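Local atomic coordinates of protein 1d10 (Caenorhabditis elegans, PDB entry 1T9F), a protein that is of unknown function but folds as a beta-trefoil built from MIR repeats, related to the SDF2 family, and carries a secretory signal in its precursor. Residues Val12-Leu24 against Ile166-Ile178. Sequence-based numbering, arbitrary orientation.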
loop_
_atom_site.group_PDB
_atom_site.type_symbol
_atom_site.label_atom_id
_atom_site.label_comp_id
_atom_site.label_asym_id
_atom_site.label_seq_id
_atom_site.Cartn_x
_atom_site.Cartn_y
_atom_site.Cartn_z
ATOM N N VAL A 12 -0.148 -8.283 -10.362
ATOM C CA VAL A 12 -0.902 -7.038 -10.244
ATOM C C VAL A 12 -2.184 -7.368 -9.508
ATOM O O VAL A 12 -2.901 -8.288 -9.900
ATOM C CB VAL A 12 -1.283 -6.457 -11.619
ATOM C CG1 VAL A 12 -2.147 -5.225 -11.437
ATOM C CG2 VAL A 12 -0.039 -6.098 -12.396
ATOM N N LEU A 13 -2.483 -6.619 -8.457
ATOM C CA LEU A 13 -3.684 -6.895 -7.685
ATOM C C LEU A 13 -4.210 -5.698 -6.906
ATOM O O LEU A 13 -3.634 -4.613 -6.953
ATOM C CB LEU A 13 -3.398 -8.065 -6.740
ATOM C CG LEU A 13 -1.987 -8.052 -6.152
ATOM C CD1 LEU A 13 -1.900 -6.964 -5.123
ATOM C CD2 LEU A 13 -1.641 -9.393 -5.536
ATOM N N LYS A 14 -5.323 -5.908 -6.211
ATOM C CA LYS A 14 -5.950 -4.876 -5.397
ATOM C C LYS A 14 -5.725 -5.204 -3.929
ATOM O O LYS A 14 -5.709 -6.375 -3.548
ATOM C CB LYS A 14 -7.458 -4.828 -5.659
ATOM C CG LYS A 14 -7.851 -4.528 -7.089
ATOM C CD LYS A 14 -9.294 -4.957 -7.329
ATOM C CE LYS A 14 -9.697 -4.780 -8.777
ATOM N NZ LYS A 14 -10.884 -5.628 -9.114
ATOM N N PHE A 15 -5.545 -4.170 -3.113
ATOM C CA PHE A 15 -5.352 -4.331 -1.679
ATOM C C PHE A 15 -6.619 -3.834 -0.998
ATOM O O PHE A 15 -6.916 -2.639 -1.016
ATOM C CB PHE A 15 -4.143 -3.524 -1.195
ATOM C CG PHE A 15 -2.820 -4.098 -1.631
ATOM C CD1 PHE A 15 -2.370 -3.935 -2.937
ATOM C CD2 PHE A 15 -2.053 -4.850 -0.750
ATOM C CE1 PHE A 15 -1.183 -4.519 -3.359
ATOM C CE2 PHE A 15 -0.862 -5.442 -1.161
ATOM C CZ PHE A 15 -0.427 -5.278 -2.467
ATOM N N ILE A 16 -7.361 -4.756 -0.396
ATOM C CA ILE A 16 -8.616 -4.417 0.267
ATOM C C ILE A 16 -8.468 -4.331 1.788
ATOM O O ILE A 16 -7.908 -5.230 2.418
ATOM C CB ILE A 16 -9.699 -5.470 -0.063
ATOM C CG1 ILE A 16 -9.898 -5.543 -1.581
ATOM C CG2 ILE A 16 -11.013 -5.124 0.649
ATOM C CD1 ILE A 16 -10.915 -6.572 -1.999
ATOM N N ASN A 17 -8.971 -3.257 2.384
ATOM C CA ASN A 17 -8.868 -3.145 3.832
ATOM C C ASN A 17 -9.871 -4.102 4.462
ATOM O O ASN A 17 -11.083 -3.997 4.249
ATOM C CB ASN A 17 -9.113 -1.707 4.285
ATOM C CG ASN A 17 -8.806 -1.513 5.755
ATOM O OD1 ASN A 17 -9.664 -1.713 6.606
ATOM N ND2 ASN A 17 -7.573 -1.136 6.059
ATOM N N ALA A 18 -9.345 -5.055 5.222
ATOM C CA ALA A 18 -10.148 -6.086 5.875
ATOM C C ALA A 18 -11.406 -5.632 6.608
ATOM O O ALA A 18 -12.488 -6.181 6.398
ATOM C CB ALA A 18 -9.268 -6.880 6.832
ATOM N N ASN A 19 -11.277 -4.634 7.470
ATOM C CA ASN A 19 -12.415 -4.177 8.251
ATOM C C ASN A 19 -13.347 -3.151 7.581
ATOM O O ASN A 19 -14.535 -3.071 7.916
ATOM C CB ASN A 19 -11.898 -3.655 9.595
ATOM C CG ASN A 19 -11.226 -4.755 10.435
ATOM O OD1 ASN A 19 -10.522 -4.469 11.409
ATOM N ND2 ASN A 19 -11.456 -6.015 10.065
ATOM N N ASP A 20 -12.825 -2.385 6.626
ATOM C CA ASP A 20 -13.638 -1.381 5.939
ATOM C C ASP A 20 -14.085 -1.819 4.545
ATOM O O ASP A 20 -15.115 -1.364 4.048
ATOM C CB ASP A 20 -12.867 -0.059 5.832
ATOM C CG ASP A 20 -13.714 1.059 5.272
ATOM O OD1 ASP A 20 -14.864 1.210 5.739
ATOM O OD2 ASP A 20 -13.238 1.789 4.381
ATOM N N GLY A 21 -13.307 -2.688 3.909
ATOM C CA GLY A 21 -13.665 -3.153 2.573
ATOM C C GLY A 21 -13.213 -2.246 1.430
ATOM O O GLY A 21 -13.388 -2.587 0.261
ATOM N N SER A 22 -12.631 -1.095 1.758
ATOM C CA SER A 22 -12.155 -0.152 0.744
ATOM C C SER A 22 -10.852 -0.637 0.093
ATOM O O SER A 22 -10.081 -1.376 0.711
ATOM C CB SER A 22 -11.939 1.221 1.381
ATOM O OG SER A 22 -11.086 1.129 2.507
ATOM N N ARG A 23 -10.609 -0.217 -1.148
ATOM C CA ARG A 23 -9.411 -0.630 -1.877
ATOM C C ARG A 23 -8.340 0.444 -1.913
ATOM O O ARG A 23 -8.646 1.618 -2.138
ATOM C CB ARG A 23 -9.757 -1.007 -3.318
ATOM C CG ARG A 23 -10.563 -2.276 -3.466
ATOM C CD ARG A 23 -12.044 -2.021 -3.288
ATOM N NE ARG A 23 -12.799 -3.268 -3.196
ATOM C CZ ARG A 23 -12.875 -4.175 -4.161
ATOM N NH1 ARG A 23 -12.243 -3.985 -5.313
ATOM N NH2 ARG A 23 -13.585 -5.279 -3.970
ATOM N N LEU A 24 -7.088 0.040 -1.698
ATOM C CA LEU A 24 -5.961 0.981 -1.728
ATOM C C LEU A 24 -6.039 1.641 -3.091
ATOM O O LEU A 24 -6.248 0.962 -4.109
ATOM C CB LEU A 24 -4.631 0.252 -1.546
ATOM C CG LEU A 24 -3.429 1.176 -1.314
ATOM C CD1 LEU A 24 -3.663 2.029 -0.089
ATOM C CD2 LEU A 24 -2.170 0.344 -1.146
ATOM N N ILE A 166 -0.183 -0.880 15.520
ATOM C CA ILE A 166 -1.180 -1.597 14.750
ATOM C C ILE A 166 -2.565 -1.181 15.229
ATOM O O ILE A 166 -2.838 -1.171 16.428
ATOM C CB ILE A 166 -1.011 -3.117 14.928
ATOM C CG1 ILE A 166 0.348 -3.550 14.364
ATOM C CG2 ILE A 166 -2.134 -3.856 14.225
ATOM C CD1 ILE A 166 0.651 -5.027 14.524
ATOM N N THR A 167 -3.439 -0.832 14.293
ATOM C CA THR A 167 -4.787 -0.417 14.645
ATOM C C THR A 167 -5.837 -1.271 13.944
ATOM O O THR A 167 -5.512 -2.261 13.277
ATOM C CB THR A 167 -5.026 1.069 14.283
ATOM O OG1 THR A 167 -4.962 1.241 12.860
ATOM C CG2 THR A 167 -3.972 1.949 14.936
ATOM N N GLY A 168 -7.098 -0.885 14.111
ATOM C CA GLY A 168 -8.187 -1.612 13.487
ATOM C C GLY A 168 -8.257 -1.321 11.998
ATOM O O GLY A 168 -9.129 -1.837 11.296
ATOM N N GLY A 169 -7.343 -0.483 11.519
ATOM C CA GLY A 169 -7.315 -0.154 10.102
ATOM C C GLY A 169 -6.042 -0.659 9.440
ATOM O O GLY A 169 -5.791 -0.366 8.270
ATOM N N SER A 170 -5.253 -1.438 10.179
ATOM C CA SER A 170 -3.979 -1.969 9.679
ATOM C C SER A 170 -4.042 -3.307 8.940
ATOM O O SER A 170 -3.079 -3.698 8.280
ATOM C CB SER A 170 -2.986 -2.103 10.837
ATOM O OG SER A 170 -2.849 -0.877 11.541
ATOM N N ALA A 171 -5.160 -4.014 9.041
ATOM C CA ALA A 171 -5.278 -5.307 8.378
ATOM C C ALA A 171 -5.725 -5.192 6.921
ATOM O O ALA A 171 -6.726 -4.548 6.619
ATOM C CB ALA A 171 -6.237 -6.194 9.146
ATOM N N TRP A 172 -4.972 -5.820 6.022
ATOM C CA TRP A 172 -5.301 -5.802 4.601
ATOM C C TRP A 172 -5.452 -7.215 4.057
ATOM O O TRP A 172 -4.971 -8.185 4.651
ATOM C CB TRP A 172 -4.213 -5.075 3.793
ATOM C CG TRP A 172 -4.007 -3.646 4.214
ATOM C CD1 TRP A 172 -3.200 -3.195 5.219
ATOM C CD2 TRP A 172 -4.651 -2.490 3.664
ATOM N NE1 TRP A 172 -3.299 -1.824 5.331
ATOM C CE2 TRP A 172 -4.188 -1.368 4.387
ATOM C CE3 TRP A 172 -5.580 -2.296 2.628
ATOM C CZ2 TRP A 172 -4.623 -0.068 4.112
ATOM C CZ3 TRP A 172 -6.012 -0.996 2.355
ATOM C CH2 TRP A 172 -5.532 0.099 3.098
ATOM N N LYS A 173 -6.103 -7.301 2.906
ATOM C CA LYS A 173 -6.353 -8.557 2.218
ATOM C C LYS A 173 -6.134 -8.318 0.725
ATOM O O LYS A 173 -6.516 -7.273 0.198
ATOM C CB LYS A 173 -7.794 -8.998 2.475
ATOM C CG LYS A 173 -8.259 -10.157 1.641
ATOM C CD LYS A 173 -9.767 -10.366 1.796
ATOM C CE LYS A 173 -10.533 -9.118 1.364
ATOM N NZ LYS A 173 -12.009 -9.293 1.401
ATOM N N VAL A 174 -5.523 -9.285 0.049
ATOM C CA VAL A 174 -5.247 -9.169 -1.376
ATOM C C VAL A 174 -6.364 -9.784 -2.210
ATOM O O VAL A 174 -7.073 -10.674 -1.752
ATOM C CB VAL A 174 -3.905 -9.861 -1.732
ATOM C CG1 VAL A 174 -3.823 -10.129 -3.218
ATOM C CG2 VAL A 174 -2.744 -8.979 -1.311
ATOM N N ALA A 175 -6.522 -9.293 -3.434
ATOM C CA ALA A 175 -7.538 -9.804 -4.348
ATOM C C ALA A 175 -7.059 -9.576 -5.778
ATOM O O ALA A 175 -6.437 -8.554 -6.086
ATOM C CB ALA A 175 -8.872 -9.092 -4.115
ATOM N N GLU A 176 -7.331 -10.530 -6.658
ATOM C CA GLU A 176 -6.908 -10.367 -8.036
ATOM C C GLU A 176 -7.873 -9.477 -8.796
ATOM O O GLU A 176 -9.026 -9.845 -9.018
ATOM C CB GLU A 176 -6.801 -11.716 -8.749
ATOM C CG GLU A 176 -6.517 -11.562 -10.231
ATOM C CD GLU A 176 -5.346 -12.399 -10.696
ATOM O OE1 GLU A 176 -5.519 -13.626 -10.865
ATOM O OE2 GLU A 176 -4.252 -11.825 -10.885
ATOM N N GLY A 177 -7.401 -8.294 -9.173
ATOM C CA GLY A 177 -8.236 -7.391 -9.939
ATOM C C GLY A 177 -8.318 -7.989 -11.328
ATOM O O GLY A 177 -9.381 -8.428 -11.775
ATOM N N ILE A 178 -7.174 -8.013 -12.006
ATOM C CA ILE A 178 -7.066 -8.581 -13.341
ATOM C C ILE A 178 -5.611 -8.965 -13.595
ATOM O O ILE A 178 -4.948 -8.270 -14.393
ATOM C CB ILE A 178 -7.503 -7.594 -14.439
ATOM C CG1 ILE A 178 -8.903 -7.050 -14.158
ATOM C CG2 ILE A 178 -7.522 -8.314 -15.766
ATOM C CD1 ILE A 178 -9.379 -6.029 -15.174
HETATM O O HOH W 1 -10.892 -0.856 8.883
HETATM O O HOH W 2 -8.133 -3.011 9.041
#
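Strands 12-17 and 172-175 pair antiparallel, their axes 4.5 Å apart at closest, and show how the last strand of a beta-trefoil meets the first to shut its barrel. Lys14 with Ala175 and Ile16 with Lys173 are the hydrogen-bonded pairs, each joined in both directions; the bond from Ile16 N to Lys173 O measures 2.7 Å. Just past strand 12-17, Ala18 N adds a hydrogen bond to Ala171 O, at 3.0 Å.

Asn17 and Trp172, a non-hydrogen-bonded pair, share a face of the sheet with Phe15 and Val174. One face of the Trp172 indole is turned to Asn17, whose CB makes a CH-pi contact 4.2 Å from the centroid of its six-membered ring. With CG anti to the backbone N (chi1 -171°), the amide extends over the same ring and Asn17 ND2 donates to Gly169 O at 2.9 Å, a bond that lies in the amide plane but arrives above the carbonyl plane. Asn17 OD1 takes the backbone N of Asp20 on a lone pair, an Asx motif, while a water links it to Gly168 O. Replacing Asn17 by an alanine would probably cost Gly169 O this side-chain donor and leave the backbone N of Asp20 without its OD1 acceptor. Further along, Val174 splits its branches: CG1 presses on Leu13 CD2 and CG2 lies 4.0 Å from Phe15 CE2. On the other face, Ile16 CD1 touches Ala175 CB, and the extended Lys14 chain carries NZ to a salt bridge with Asp47.

Strand 53-57 continues the barrel beyond 12-17, and strand 131-136 beyond 172-175, where Phe132 packs against Trp172 and Val174; Trp172 NE1 is hydrogen-bonded to Leu143 O of strand 142-146.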